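Local coordinates for uncharacterized protein (Pyrococcus furiosus, PDB 4XLZ), which probably removes an acetyl group from N,N'-diacetylchitobiose as a metal-dependent deacetylase of carbohydrate esterase family 14, at residues A[32-37]-A[135-140]; A[61-66]-A[103-108]; A[69-74]-A[108-113]; A[96-101]-A[209-214]; A[123-128]-A[159-164]. All blocks are in the same frame, centred on the assembly; numbering follows the deposited sequence.

Contact 1: residues A[32-37]-A[135-140]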
# COMPACT_ATOMS: atom_id res chain seq x y z
N LYS A 32 -26.69 -22.38 17.83
CA LYS A 32 -26.87 -21.66 19.08
C LYS A 32 -26.46 -20.17 18.99
O LYS A 32 -27.01 -19.31 19.68
CB LYS A 32 -26.17 -22.33 20.28
CG LYS A 32 -26.80 -23.78 20.55
CD LYS A 32 -27.00 -24.14 22.09
CE LYS A 32 -25.76 -24.74 22.83
NZ LYS A 32 -25.13 -25.86 22.03
N LYS A 33 -25.41 -19.89 18.14
CA LYS A 33 -24.88 -18.52 18.10
C LYS A 33 -24.45 -18.37 16.62
O LYS A 33 -23.68 -19.23 16.14
CB LYS A 33 -23.72 -18.35 19.06
CG LYS A 33 -23.15 -16.92 18.95
CD LYS A 33 -21.86 -16.58 19.71
CE LYS A 33 -22.05 -16.81 21.24
NZ LYS A 33 -20.76 -16.56 21.97
N VAL A 34 -24.89 -17.29 16.00
CA VAL A 34 -24.42 -17.00 14.59
C VAL A 34 -23.99 -15.57 14.59
O VAL A 34 -24.44 -14.69 15.31
CB VAL A 34 -25.50 -17.29 13.54
CG1 VAL A 34 -25.93 -18.78 13.67
CG2 VAL A 34 -26.72 -16.33 13.72
N ILE A 35 -23.03 -15.31 13.62
CA ILE A 35 -22.62 -13.94 13.33
C ILE A 35 -23.08 -13.59 11.92
O ILE A 35 -22.84 -14.38 10.97
CB ILE A 35 -21.08 -13.81 13.42
CG1 ILE A 35 -20.71 -13.88 14.94
CG2 ILE A 35 -20.71 -12.44 12.90
CD1 ILE A 35 -19.23 -13.69 15.15
N CYS A 36 -23.77 -12.43 11.83
CA CYS A 36 -24.15 -11.94 10.51
C CYS A 36 -23.32 -10.74 10.21
O CYS A 36 -23.28 -9.76 10.93
CB CYS A 36 -25.64 -11.49 10.56
SG CYS A 36 -26.71 -12.97 10.99
N ILE A 37 -22.53 -10.86 9.13
CA ILE A 37 -21.56 -9.82 8.73
C ILE A 37 -22.16 -8.97 7.63
O ILE A 37 -22.63 -9.52 6.55
CB ILE A 37 -20.31 -10.53 8.20
CG1 ILE A 37 -19.75 -11.37 9.42
CG2 ILE A 37 -19.25 -9.41 7.90
CD1 ILE A 37 -18.36 -12.07 9.03
N GLY A 135 -22.32 -20.53 13.21
CA GLY A 135 -22.57 -20.14 11.77
C GLY A 135 -22.15 -18.71 11.61
O GLY A 135 -22.20 -17.87 12.49
N VAL A 136 -21.70 -18.51 10.33
CA VAL A 136 -21.42 -17.11 9.84
C VAL A 136 -22.16 -16.85 8.53
O VAL A 136 -22.09 -17.74 7.64
CB VAL A 136 -19.84 -16.96 9.68
CG1 VAL A 136 -19.55 -15.55 9.07
CG2 VAL A 136 -19.18 -16.98 10.99
N PHE A 137 -22.83 -15.71 8.49
CA PHE A 137 -23.52 -15.27 7.28
C PHE A 137 -22.76 -14.04 6.72
O PHE A 137 -22.33 -13.17 7.47
CB PHE A 137 -24.94 -14.79 7.62
CG PHE A 137 -25.87 -15.92 8.08
CD1 PHE A 137 -25.84 -16.33 9.39
CD2 PHE A 137 -26.78 -16.49 7.19
CE1 PHE A 137 -26.71 -17.43 9.82
CE2 PHE A 137 -27.63 -17.54 7.58
CZ PHE A 137 -27.61 -18.01 8.93
N ALA A 138 -22.67 -13.99 5.39
CA ALA A 138 -22.01 -12.84 4.74
C ALA A 138 -22.55 -12.71 3.31
O ALA A 138 -23.12 -13.70 2.78
CB ALA A 138 -20.46 -13.10 4.69
N PRO A 139 -22.32 -11.57 2.64
CA PRO A 139 -22.71 -11.49 1.21
C PRO A 139 -21.97 -12.45 0.32
O PRO A 139 -20.79 -12.72 0.60
CB PRO A 139 -22.35 -10.04 0.79
CG PRO A 139 -22.37 -9.26 2.16
CD PRO A 139 -21.79 -10.30 3.15
N ASP A 140 -22.59 -12.92 -0.74
CA ASP A 140 -21.91 -13.75 -1.73
C ASP A 140 -21.04 -12.82 -2.59
O ASP A 140 -21.57 -12.03 -3.36
CB ASP A 140 -23.04 -14.38 -2.57
CG ASP A 140 -22.52 -15.27 -3.67
OD1 ASP A 140 -23.34 -16.08 -4.25
OD2 ASP A 140 -21.31 -15.22 -4.01
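Cys36 and Phe137 meet on one face of a parallel pair, strands 33-37 and 135-139, where a sulfur and an aromatic ring fill the same layer of core. Cys36 SG is turned anti to its own carbonyl carbon (chi1 -62°), which brings it to 3.8 Å from Phe137 CD1; it approaches the ring obliquely. Val34 CB, by contrast, lies in the ring plane at the edge, 3.9 Å from Phe137 CE1. The same edge meets Ile35 O, which also accepts the Phe137 N-H at 2.8 Å. Gly135, paired with Val34, presents bare backbone to that valine. On the face of Val136, its CG1, anti to the backbone N (chi1 176°), stands 3.7 Å from Ile37 CD1, and the two side chains slant across each other. Ile35 N and Ile37 N donate to Gly135 O and Phe137 O; a weak bond from Gly135 N to Lys33 O begins the ladder. Helix 149-164 packs against Ile37. This is an interior strand pair of a five-stranded parallel alpha/beta core: three good bonds and one weak one join it, alternate peptide groups of 33-37 turn to strand 61-68, and apolar side chains on both faces bind it into the core.

Contact 2: residues A[61-66]-A[103-108]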
# COMPACT_ATOMS: atom_id res chain seq x y z
N GLU A 61 -28.67 -16.89 19.39
CA GLU A 61 -28.04 -15.62 19.65
C GLU A 61 -27.40 -15.10 18.33
O GLU A 61 -26.60 -15.82 17.76
CB GLU A 61 -26.90 -15.76 20.70
CG GLU A 61 -26.30 -14.48 21.08
CD GLU A 61 -25.19 -14.57 22.13
OE1 GLU A 61 -25.02 -15.71 22.63
OE2 GLU A 61 -24.56 -13.54 22.41
N VAL A 62 -28.01 -14.03 17.84
CA VAL A 62 -27.55 -13.43 16.53
C VAL A 62 -26.81 -12.20 16.90
O VAL A 62 -27.21 -11.29 17.60
CB VAL A 62 -28.75 -13.05 15.61
CG1 VAL A 62 -28.14 -12.41 14.35
CG2 VAL A 62 -29.61 -14.26 15.27
N ILE A 63 -25.52 -12.19 16.39
CA ILE A 63 -24.59 -11.05 16.60
C ILE A 63 -24.20 -10.45 15.23
O ILE A 63 -23.99 -11.23 14.32
CB ILE A 63 -23.29 -11.60 17.30
CG1 ILE A 63 -23.72 -12.16 18.71
CG2 ILE A 63 -22.23 -10.49 17.42
CD1 ILE A 63 -22.56 -13.05 19.26
N TYR A 64 -24.14 -9.16 15.17
CA TYR A 64 -23.71 -8.51 13.84
C TYR A 64 -22.23 -8.11 13.99
O TYR A 64 -21.75 -7.70 15.05
CB TYR A 64 -24.42 -7.21 13.64
CG TYR A 64 -25.89 -7.34 13.23
CD1 TYR A 64 -26.54 -8.55 13.08
CD2 TYR A 64 -26.52 -6.14 13.01
CE1 TYR A 64 -27.95 -8.57 12.65
CE2 TYR A 64 -27.90 -6.12 12.57
CZ TYR A 64 -28.50 -7.32 12.45
OH TYR A 64 -29.86 -7.35 12.07
N ILE A 65 -21.56 -8.23 12.82
CA ILE A 65 -20.32 -7.44 12.61
C ILE A 65 -20.61 -6.49 11.45
O ILE A 65 -21.03 -7.02 10.39
CB ILE A 65 -19.13 -8.31 12.23
CG1 ILE A 65 -18.79 -9.25 13.39
CG2 ILE A 65 -17.90 -7.38 12.00
CD1 ILE A 65 -17.70 -10.35 13.01
N CYS A 66 -20.48 -5.21 11.68
CA CYS A 66 -20.70 -4.22 10.60
C CYS A 66 -19.32 -3.74 10.21
O CYS A 66 -18.58 -3.16 10.98
CB CYS A 66 -21.63 -3.10 11.13
SG CYS A 66 -22.15 -2.06 9.72
N LYS A 103 -26.33 -7.61 19.99
CA LYS A 103 -24.89 -7.25 20.06
C LYS A 103 -24.40 -6.94 18.62
O LYS A 103 -24.66 -7.75 17.72
CB LYS A 103 -24.07 -8.37 20.62
CG LYS A 103 -22.60 -7.97 20.84
CD LYS A 103 -21.76 -9.18 21.35
CE LYS A 103 -21.92 -9.55 22.82
NZ LYS A 103 -20.69 -10.48 23.29
N ILE A 104 -23.75 -5.81 18.52
CA ILE A 104 -23.20 -5.39 17.16
C ILE A 104 -21.73 -5.02 17.45
O ILE A 104 -21.43 -4.18 18.35
CB ILE A 104 -23.92 -4.16 16.65
CG1 ILE A 104 -25.46 -4.48 16.42
CG2 ILE A 104 -23.27 -3.79 15.30
CD1 ILE A 104 -26.26 -3.15 16.23
N TYR A 105 -20.80 -5.63 16.67
CA TYR A 105 -19.41 -5.11 16.63
C TYR A 105 -19.24 -4.17 15.44
O TYR A 105 -19.62 -4.60 14.32
CB TYR A 105 -18.43 -6.26 16.41
CG TYR A 105 -18.30 -7.21 17.57
CD1 TYR A 105 -19.19 -8.31 17.76
CD2 TYR A 105 -17.22 -7.07 18.45
CE1 TYR A 105 -18.98 -9.19 18.84
CE2 TYR A 105 -17.05 -7.94 19.52
CZ TYR A 105 -17.90 -8.98 19.68
OH TYR A 105 -17.68 -9.89 20.74
N TRP A 106 -18.75 -3.03 15.67
CA TRP A 106 -18.57 -2.00 14.62
C TRP A 106 -17.11 -1.93 14.29
O TRP A 106 -16.27 -1.52 15.12
CB TRP A 106 -18.98 -0.61 15.13
CG TRP A 106 -20.47 -0.54 15.52
CD1 TRP A 106 -20.98 -0.69 16.80
CD2 TRP A 106 -21.54 -0.32 14.65
NE1 TRP A 106 -22.41 -0.44 16.72
CE2 TRP A 106 -22.71 -0.28 15.41
CE3 TRP A 106 -21.60 -0.11 13.28
CZ2 TRP A 106 -23.98 -0.00 14.83
CZ3 TRP A 106 -22.85 0.16 12.64
CH2 TRP A 106 -24.01 0.20 13.47
N LEU A 107 -16.71 -2.37 13.11
CA LEU A 107 -15.23 -2.27 12.79
C LEU A 107 -14.85 -0.89 12.45
O LEU A 107 -13.64 -0.55 12.51
CB LEU A 107 -14.90 -3.17 11.57
CG LEU A 107 -15.17 -4.65 11.79
CD1 LEU A 107 -14.42 -5.41 10.66
CD2 LEU A 107 -14.69 -5.25 13.14
N ASN A 108 -15.81 -0.01 12.01
CA ASN A 108 -15.60 1.40 11.76
C ASN A 108 -14.64 1.77 10.61
O ASN A 108 -14.24 2.88 10.54
CB ASN A 108 -15.10 2.17 13.06
CG ASN A 108 -16.23 2.24 14.18
OD1 ASN A 108 -15.98 1.86 15.32
ND2 ASN A 108 -17.23 2.70 13.85
O HOH W 1 -21.92 -13.38 23.08
O HOH W 2 -18.63 -0.21 11.56
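Strands 61-66 and 103-108 run parallel, the axes of the two short segments 14° apart, and four nearly straight bonds join them: Tyr64 N to Lys103 O, Tyr105 N to Tyr64 O, Cys66 N to Tyr105 O and Leu107 N to Cys66 O. On one face, Cys66 meets the benzo part of Trp106. Its SG, anti to the backbone N (chi1 -169°), comes to 3.7 Å from Trp106 CZ3, and its CB is equally close to CE3, both approaching obliquely. Tyr64 and Ile104 share this face side by side, pointing the same way, with Tyr64 CD2 3.9 Å from Ile104 CG1. On the other face Ile63 CG2 touches the Tyr105 ring at its edge, in plane, 3.8 Å from CD1, while Ile65 CG2 packs 3.9 Å from Leu107 CG. A water donates to Glu61 OE2 and accepts from Lys103 NZ, linking two charges too far apart to touch; Lys103 NZ also forms a salt bridge to Glu131. A second subunit meets Tyr105 to Asn108. Strand, helix 81-99 and strand here make a beta-alpha-beta unit. Helix 118-131 packs on the Ile65 and Tyr105 face and helix 43-57 on Tyr64, while strand 33-38 flanks 61-68.

Contact 3: residues A[69-74]-A[108-113]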
# COMPACT_ATOMS: atom_id res chain seq x y z
N ASP A 69 -18.88 2.25 8.46
CA ASP A 69 -19.68 3.19 9.30
C ASP A 69 -20.81 3.83 8.48
O ASP A 69 -21.60 4.57 9.06
CB ASP A 69 -18.75 4.29 9.80
CG ASP A 69 -17.92 5.00 8.70
OD1 ASP A 69 -18.30 4.84 7.49
OD2 ASP A 69 -16.89 5.64 9.10
N GLY A 70 -20.95 3.49 7.23
CA GLY A 70 -22.06 4.14 6.46
C GLY A 70 -21.87 5.63 6.19
O GLY A 70 -22.85 6.37 5.76
N TYR A 71 -20.67 6.22 6.34
CA TYR A 71 -20.33 7.65 6.19
C TYR A 71 -20.82 8.28 4.92
O TYR A 71 -21.06 9.48 4.87
CB TYR A 71 -18.75 7.71 6.32
CG TYR A 71 -18.09 9.02 6.21
CD1 TYR A 71 -17.60 9.64 7.40
CD2 TYR A 71 -17.84 9.61 4.97
CE1 TYR A 71 -16.86 10.83 7.33
CE2 TYR A 71 -17.13 10.80 4.86
CZ TYR A 71 -16.63 11.38 6.07
OH TYR A 71 -15.93 12.56 5.97
N MSE A 72 -20.81 7.50 3.83
CA MSE A 72 -21.01 8.12 2.52
C MSE A 72 -22.48 8.12 2.11
O MSE A 72 -22.81 8.69 1.03
CB MSE A 72 -20.25 7.34 1.43
CG MSE A 72 -18.76 7.45 1.62
SE MSE A 72 -18.16 9.29 1.20
CE MSE A 72 -16.30 8.88 1.67
N GLY A 73 -23.35 7.47 2.89
CA GLY A 73 -24.76 7.27 2.45
C GLY A 73 -25.69 8.48 2.46
O GLY A 73 -26.78 8.37 3.13
N THR A 74 -25.31 9.60 1.92
CA THR A 74 -26.28 10.73 1.87
C THR A 74 -26.02 11.55 0.60
O THR A 74 -24.93 11.65 0.12
CB THR A 74 -26.13 11.67 3.14
OG1 THR A 74 -27.05 12.83 3.04
CG2 THR A 74 -24.72 12.30 3.29
N ASN A 108 -15.81 -0.01 12.01
CA ASN A 108 -15.60 1.40 11.76
C ASN A 108 -14.64 1.77 10.61
O ASN A 108 -14.24 2.88 10.54
CB ASN A 108 -15.10 2.17 13.06
CG ASN A 108 -16.23 2.24 14.18
OD1 ASN A 108 -15.98 1.86 15.32
ND2 ASN A 108 -17.23 2.70 13.85
N TYR A 109 -14.46 0.83 9.72
CA TYR A 109 -13.77 1.28 8.46
C TYR A 109 -14.70 2.28 7.71
O TYR A 109 -15.95 2.15 7.82
CB TYR A 109 -13.40 0.05 7.54
CG TYR A 109 -12.32 -0.78 8.24
CD1 TYR A 109 -11.01 -0.34 8.17
CD2 TYR A 109 -12.66 -1.95 8.86
CE1 TYR A 109 -9.99 -1.03 8.83
CE2 TYR A 109 -11.61 -2.74 9.51
CZ TYR A 109 -10.35 -2.19 9.50
OH TYR A 109 -9.40 -2.92 10.23
N ARG A 110 -14.13 3.25 7.05
CA ARG A 110 -15.01 4.22 6.42
C ARG A 110 -15.66 3.58 5.18
O ARG A 110 -15.07 2.90 4.36
CB ARG A 110 -14.24 5.46 5.98
CG ARG A 110 -15.26 6.54 5.42
CD ARG A 110 -14.50 7.90 5.18
NE ARG A 110 -14.12 8.47 6.54
CZ ARG A 110 -13.36 9.56 6.67
NH1 ARG A 110 -12.87 10.17 5.59
NH2 ARG A 110 -13.06 10.03 7.88
N ASP A 111 -16.97 3.85 5.06
CA ASP A 111 -17.74 3.46 3.85
C ASP A 111 -17.07 3.93 2.60
O ASP A 111 -16.61 5.05 2.50
CB ASP A 111 -19.09 4.23 4.08
CG ASP A 111 -20.12 3.96 3.07
OD1 ASP A 111 -20.05 3.11 2.16
OD2 ASP A 111 -21.19 4.68 3.23
N THR A 112 -16.98 2.96 1.66
CA THR A 112 -16.34 3.09 0.31
C THR A 112 -14.82 2.88 0.44
O THR A 112 -14.13 2.94 -0.60
CB THR A 112 -16.59 4.37 -0.52
OG1 THR A 112 -16.01 5.54 0.04
CG2 THR A 112 -18.19 4.55 -0.69
N GLU A 113 -14.34 2.63 1.66
CA GLU A 113 -12.88 2.56 1.93
C GLU A 113 -12.65 1.30 2.72
O GLU A 113 -11.52 1.22 3.36
CB GLU A 113 -12.39 3.81 2.70
CG GLU A 113 -12.82 5.11 1.90
CD GLU A 113 -12.25 6.39 2.44
OE1 GLU A 113 -12.51 7.43 1.82
OE2 GLU A 113 -11.61 6.38 3.60
O HOH W 3 -15.36 7.66 8.94
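Tyr109 and Asp69 begin the contact with a weak backbone bond from Asp69 N to Tyr109 O. The Tyr109 side chain points away, its hydroxyl bonded to Asp123. Arg110 comes next with a stacked cation-pi contact: its CG is anti to the backbone N (chi1 -175°), a bend at chi3 (-69°) sets NE over the Tyr71 ring, and the guanidinium lies flat on that face, the planes 7° apart. Arg110 CD adds a CH-pi contact, 3.8 Å from the Tyr71 ring centroid. At the guanidinium edge a water joins NE to Asp69 OD2, while NH1 bonds to Asn108 of a third subunit. Asp111 then interlocks with the other loop in both directions. Its N donates to Asp69 OD1 (2.9 Å), which Tyr71 N reaches from the opposite face of the carboxylate, closing an Asx turn; its OD2 accepts from Met72 N (2.9 Å), met from above the plane. Thr112 OG1 follows, 3.7 Å from CG of Met72, a selenomethionine that crosses it at about a right angle. Glu113 OE1 leaves for Arg118 of a fourth subunit. The side chain of Asp111 is about 7 Å from a bound cadmium ion. Reciprocal carboxylate-to-backbone bonds thus fix two irregular loops.

Contact 4: residues A[96-101]-A[209-214]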
# COMPACT_ATOMS: atom_id res chain seq x y z
N ALA A 96 -31.99 -3.57 14.77
CA ALA A 96 -31.59 -4.77 15.40
C ALA A 96 -32.49 -5.18 16.59
O ALA A 96 -32.80 -6.39 16.72
CB ALA A 96 -30.13 -4.55 15.95
N LYS A 97 -32.95 -4.19 17.34
CA LYS A 97 -33.92 -4.47 18.47
C LYS A 97 -35.19 -5.14 17.89
O LYS A 97 -35.66 -6.19 18.44
CB LYS A 97 -34.25 -3.17 19.18
CG LYS A 97 -35.13 -3.46 20.42
CD LYS A 97 -35.15 -2.09 21.20
CE LYS A 97 -36.56 -1.72 21.85
NZ LYS A 97 -37.04 -2.76 22.77
N LEU A 98 -35.68 -4.65 16.75
CA LEU A 98 -36.87 -5.31 16.12
C LEU A 98 -36.67 -6.71 15.71
O LEU A 98 -37.58 -7.56 15.70
CB LEU A 98 -37.35 -4.52 14.93
CG LEU A 98 -37.77 -3.04 15.15
CD1 LEU A 98 -37.90 -2.13 13.89
CD2 LEU A 98 -39.21 -3.15 15.82
N LEU A 99 -35.40 -7.04 15.32
CA LEU A 99 -35.10 -8.38 14.88
C LEU A 99 -34.54 -9.34 15.95
O LEU A 99 -34.24 -10.49 15.63
CB LEU A 99 -34.04 -8.29 13.67
CG LEU A 99 -34.58 -7.44 12.52
CD1 LEU A 99 -33.50 -7.40 11.39
CD2 LEU A 99 -35.86 -8.10 11.94
N GLY A 100 -34.41 -8.86 17.21
CA GLY A 100 -33.98 -9.76 18.30
C GLY A 100 -32.47 -9.84 18.43
O GLY A 100 -31.98 -10.69 19.16
N VAL A 101 -31.81 -8.87 17.77
CA VAL A 101 -30.30 -8.91 17.87
C VAL A 101 -29.87 -8.00 19.03
O VAL A 101 -30.30 -6.81 19.09
CB VAL A 101 -29.76 -8.38 16.47
CG1 VAL A 101 -28.14 -8.11 16.53
CG2 VAL A 101 -30.13 -9.32 15.42
N LEU A 209 -39.71 -5.34 6.49
CA LEU A 209 -39.68 -4.04 5.93
C LEU A 209 -39.66 -2.90 6.97
O LEU A 209 -39.05 -1.86 6.76
CB LEU A 209 -40.95 -3.79 5.00
CG LEU A 209 -40.97 -4.80 3.87
CD1 LEU A 209 -42.31 -4.52 3.06
CD2 LEU A 209 -39.90 -4.42 2.80
N LYS A 210 -40.30 -3.15 8.14
CA LYS A 210 -40.20 -2.16 9.20
C LYS A 210 -38.72 -2.01 9.72
O LYS A 210 -38.30 -0.85 10.02
CB LYS A 210 -41.17 -2.58 10.35
CG LYS A 210 -41.15 -1.59 11.50
CD LYS A 210 -42.08 -2.11 12.71
CE LYS A 210 -42.14 -0.93 13.70
NZ LYS A 210 -42.79 -1.52 14.94
N ALA A 211 -38.09 -3.18 9.86
CA ALA A 211 -36.68 -3.14 10.31
C ALA A 211 -35.79 -2.47 9.30
O ALA A 211 -34.76 -1.81 9.66
CB ALA A 211 -36.21 -4.59 10.66
N ILE A 212 -36.10 -2.61 8.02
CA ILE A 212 -35.34 -1.83 7.00
C ILE A 212 -35.57 -0.32 7.06
O ILE A 212 -34.69 0.51 7.06
CB ILE A 212 -35.62 -2.42 5.57
CG1 ILE A 212 -35.13 -3.88 5.60
CG2 ILE A 212 -35.00 -1.54 4.51
CD1 ILE A 212 -35.67 -4.66 4.29
N ARG A 213 -36.92 0.04 7.20
CA ARG A 213 -37.23 1.45 7.21
C ARG A 213 -36.76 2.18 8.47
O ARG A 213 -36.66 3.42 8.45
CB ARG A 213 -38.82 1.62 7.01
CG ARG A 213 -39.23 1.42 5.61
CD ARG A 213 -40.38 2.44 5.19
NE ARG A 213 -39.82 3.74 4.93
CZ ARG A 213 -40.44 4.79 4.39
NH1 ARG A 213 -41.80 4.73 4.05
NH2 ARG A 213 -39.84 5.92 4.28
N ALA A 214 -36.42 1.39 9.53
CA ALA A 214 -35.81 1.97 10.71
C ALA A 214 -34.47 2.74 10.38
O ALA A 214 -34.08 3.68 11.10
CB ALA A 214 -35.51 0.93 11.73
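Between Leu98 and Leu99 on one side and Lys210, Ala211 and Ala214 on the other, no aromatic ring or other flat side chain takes part, which leaves no faces or edges to assign: the contact is made by branched and linear aliphatic groups. Leu99 leans its CD2 branch onto Ala211, 3.8 Å from CB. Leu98 reaches the same helix with both methyls. Its CG is anti to the carbonyl carbon (chi1 -59°), and from there CD1 reaches 3.9 Å from Ala211 CA and 4.4 Å from Ala214 CB. CD2 meets the extended Lys210, whose chain crosses Leu98 at about a right angle and ends with NZ 4.0 Å from that methyl. Ala211 O also accepts a hydrogen bond from Ser95, one turn back along helix 81-99. Helix 81-99 then ends in a Schellman motif at Gly100, and its last turn seats leucines against small alanines, a helix-to-helix junction joining the crossover helix of the parallel sheet to helix 205-213.

Contact 5: residues A[123-128]-A[159-164]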
# COMPACT_ATOMS: atom_id res chain seq x y z
N ASP A 123 -9.22 -8.55 12.23
CA ASP A 123 -10.36 -8.05 13.06
C ASP A 123 -11.47 -9.15 13.10
O ASP A 123 -12.07 -9.48 14.15
CB ASP A 123 -11.00 -6.85 12.36
CG ASP A 123 -10.22 -5.63 12.48
OD1 ASP A 123 -9.37 -5.49 13.45
OD2 ASP A 123 -10.41 -4.77 11.55
N LEU A 124 -11.80 -9.74 11.93
CA LEU A 124 -12.85 -10.77 11.85
C LEU A 124 -12.44 -11.98 12.65
O LEU A 124 -13.23 -12.57 13.36
CB LEU A 124 -13.19 -11.16 10.40
CG LEU A 124 -13.80 -9.97 9.65
CD1 LEU A 124 -14.09 -10.52 8.21
CD2 LEU A 124 -15.14 -9.51 10.26
N VAL A 125 -11.18 -12.46 12.49
CA VAL A 125 -10.70 -13.68 13.20
C VAL A 125 -10.71 -13.36 14.72
O VAL A 125 -11.09 -14.33 15.43
CB VAL A 125 -9.33 -13.96 12.70
CG1 VAL A 125 -8.61 -15.01 13.62
CG2 VAL A 125 -9.40 -14.55 11.26
N LYS A 126 -10.39 -12.18 15.18
CA LYS A 126 -10.41 -11.93 16.66
C LYS A 126 -11.84 -12.11 17.17
O LYS A 126 -12.09 -12.76 18.19
CB LYS A 126 -10.02 -10.44 16.86
CG LYS A 126 -9.92 -10.11 18.35
CD LYS A 126 -8.94 -8.82 18.66
CE LYS A 126 -9.53 -7.66 18.17
NZ LYS A 126 -8.32 -6.63 18.25
N ILE A 127 -12.84 -11.60 16.43
CA ILE A 127 -14.24 -11.72 16.93
C ILE A 127 -14.69 -13.09 16.78
O ILE A 127 -15.42 -13.64 17.69
CB ILE A 127 -15.10 -10.78 16.08
CG1 ILE A 127 -14.71 -9.31 16.37
CG2 ILE A 127 -16.62 -10.98 16.51
CD1 ILE A 127 -15.25 -8.26 15.33
N ILE A 128 -14.41 -13.86 15.71
CA ILE A 128 -14.80 -15.22 15.58
C ILE A 128 -14.20 -16.06 16.72
O ILE A 128 -14.91 -16.94 17.20
CB ILE A 128 -14.40 -15.77 14.14
CG1 ILE A 128 -15.29 -15.00 13.11
CG2 ILE A 128 -14.60 -17.29 14.02
CD1 ILE A 128 -14.80 -15.29 11.65
N ILE A 159 -15.29 -15.19 4.19
CA ILE A 159 -15.03 -16.60 3.86
C ILE A 159 -13.60 -16.91 4.33
O ILE A 159 -13.33 -17.92 4.95
CB ILE A 159 -15.19 -16.84 2.36
CG1 ILE A 159 -16.67 -16.68 2.04
CG2 ILE A 159 -14.72 -18.28 2.01
CD1 ILE A 159 -16.92 -16.58 0.48
N GLU A 160 -12.66 -16.04 3.93
CA GLU A 160 -11.22 -16.24 4.29
C GLU A 160 -11.07 -16.30 5.77
O GLU A 160 -10.28 -17.15 6.31
CB GLU A 160 -10.42 -15.09 3.71
CG GLU A 160 -10.44 -15.17 2.19
CD GLU A 160 -10.14 -13.76 1.53
OE1 GLU A 160 -9.76 -12.80 2.21
OE2 GLU A 160 -10.40 -13.65 0.30
N SER A 161 -11.69 -15.37 6.47
CA SER A 161 -11.48 -15.26 7.94
C SER A 161 -12.09 -16.49 8.63
O SER A 161 -11.52 -16.91 9.66
CB SER A 161 -12.13 -14.02 8.47
OG SER A 161 -11.47 -12.87 7.86
N VAL A 162 -13.22 -16.99 8.16
CA VAL A 162 -13.74 -18.27 8.77
C VAL A 162 -12.67 -19.38 8.63
O VAL A 162 -12.42 -20.10 9.62
CB VAL A 162 -15.08 -18.62 8.07
CG1 VAL A 162 -15.47 -20.05 8.49
CG2 VAL A 162 -16.16 -17.59 8.56
N ALA A 163 -12.07 -19.48 7.43
CA ALA A 163 -11.06 -20.54 7.23
C ALA A 163 -9.89 -20.26 8.16
O ALA A 163 -9.33 -21.17 8.82
CB ALA A 163 -10.57 -20.50 5.82
N PHE A 164 -9.40 -19.00 8.22
CA PHE A 164 -8.10 -18.77 8.91
C PHE A 164 -8.22 -18.69 10.36
O PHE A 164 -7.20 -18.84 11.12
CB PHE A 164 -7.49 -17.42 8.38
CG PHE A 164 -7.14 -17.47 6.87
CD1 PHE A 164 -7.09 -18.62 6.11
CD2 PHE A 164 -6.96 -16.23 6.26
CE1 PHE A 164 -6.81 -18.55 4.70
CE2 PHE A 164 -6.67 -16.14 4.87
CZ PHE A 164 -6.66 -17.27 4.11
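Two helices on the same side of the central parallel sheet, 118-131 and 149-164, flank strand 135-139 in sequence and meet where Leu124, Val125 and Ile128 surround Ser161. The axes of the two short segments cross at -52° and come within 8.8 Å, values consistent with ridges-into-grooves packing. Ser161 is the small residue at the crossing. Leu124 lies against it with two atoms, CB and CD1, each 3.5 Å from Ser161 OG. That hydroxyl stays beside its own backbone N, anti to the carbonyl carbon (chi1 -64°), and is hydrogen-bonded to Leu157 O one turn earlier, which gives it a polar partner within its own helix even as it faces leucine carbons. Val125 CG2 lies against Ser161 itself, 3.6 Å from O and 3.9 Å from CB; the carbonyl is also bonded to the hydroxyl of Ser165. Further along, Ile128 CD1 touches Val162 CG2 at 4.1 Å, the side chains crossing at about a right angle. Around this largely apolar contact, Glu160 forms a salt bridge to Arg121, which joins the two helices, and another to Arg152 of a fifth subunit. Between the two segments themselves there is no hydrogen bond: they meet by van der Waals contact over a serine, whose polar groups are satisfied inside its own helix and the loop that follows.

In the fold
From the N terminus, strand 33-38 starts the core of the parallel sheet, and contact 1 closes the longest loop within the sheet by returning to 135-139. Contacts 2 and 3 both lie within that loop. They cross each other and share Asn108: one zips strand 61-68 to 103-109, the other ties the loops that follow those strands. Contact 4 crosses contacts 1, 2 and 3, tying helix 81-99 to helix 205-213. Contact 5 follows contacts 2 and 3 in series, crosses contact 1 and lies wholly within the span of contact 4. The sheet, its flanking helices and the loops that follow two of its strands are thereby knitted together, with contacts 4 and 5 on opposite sides of the chain's centre.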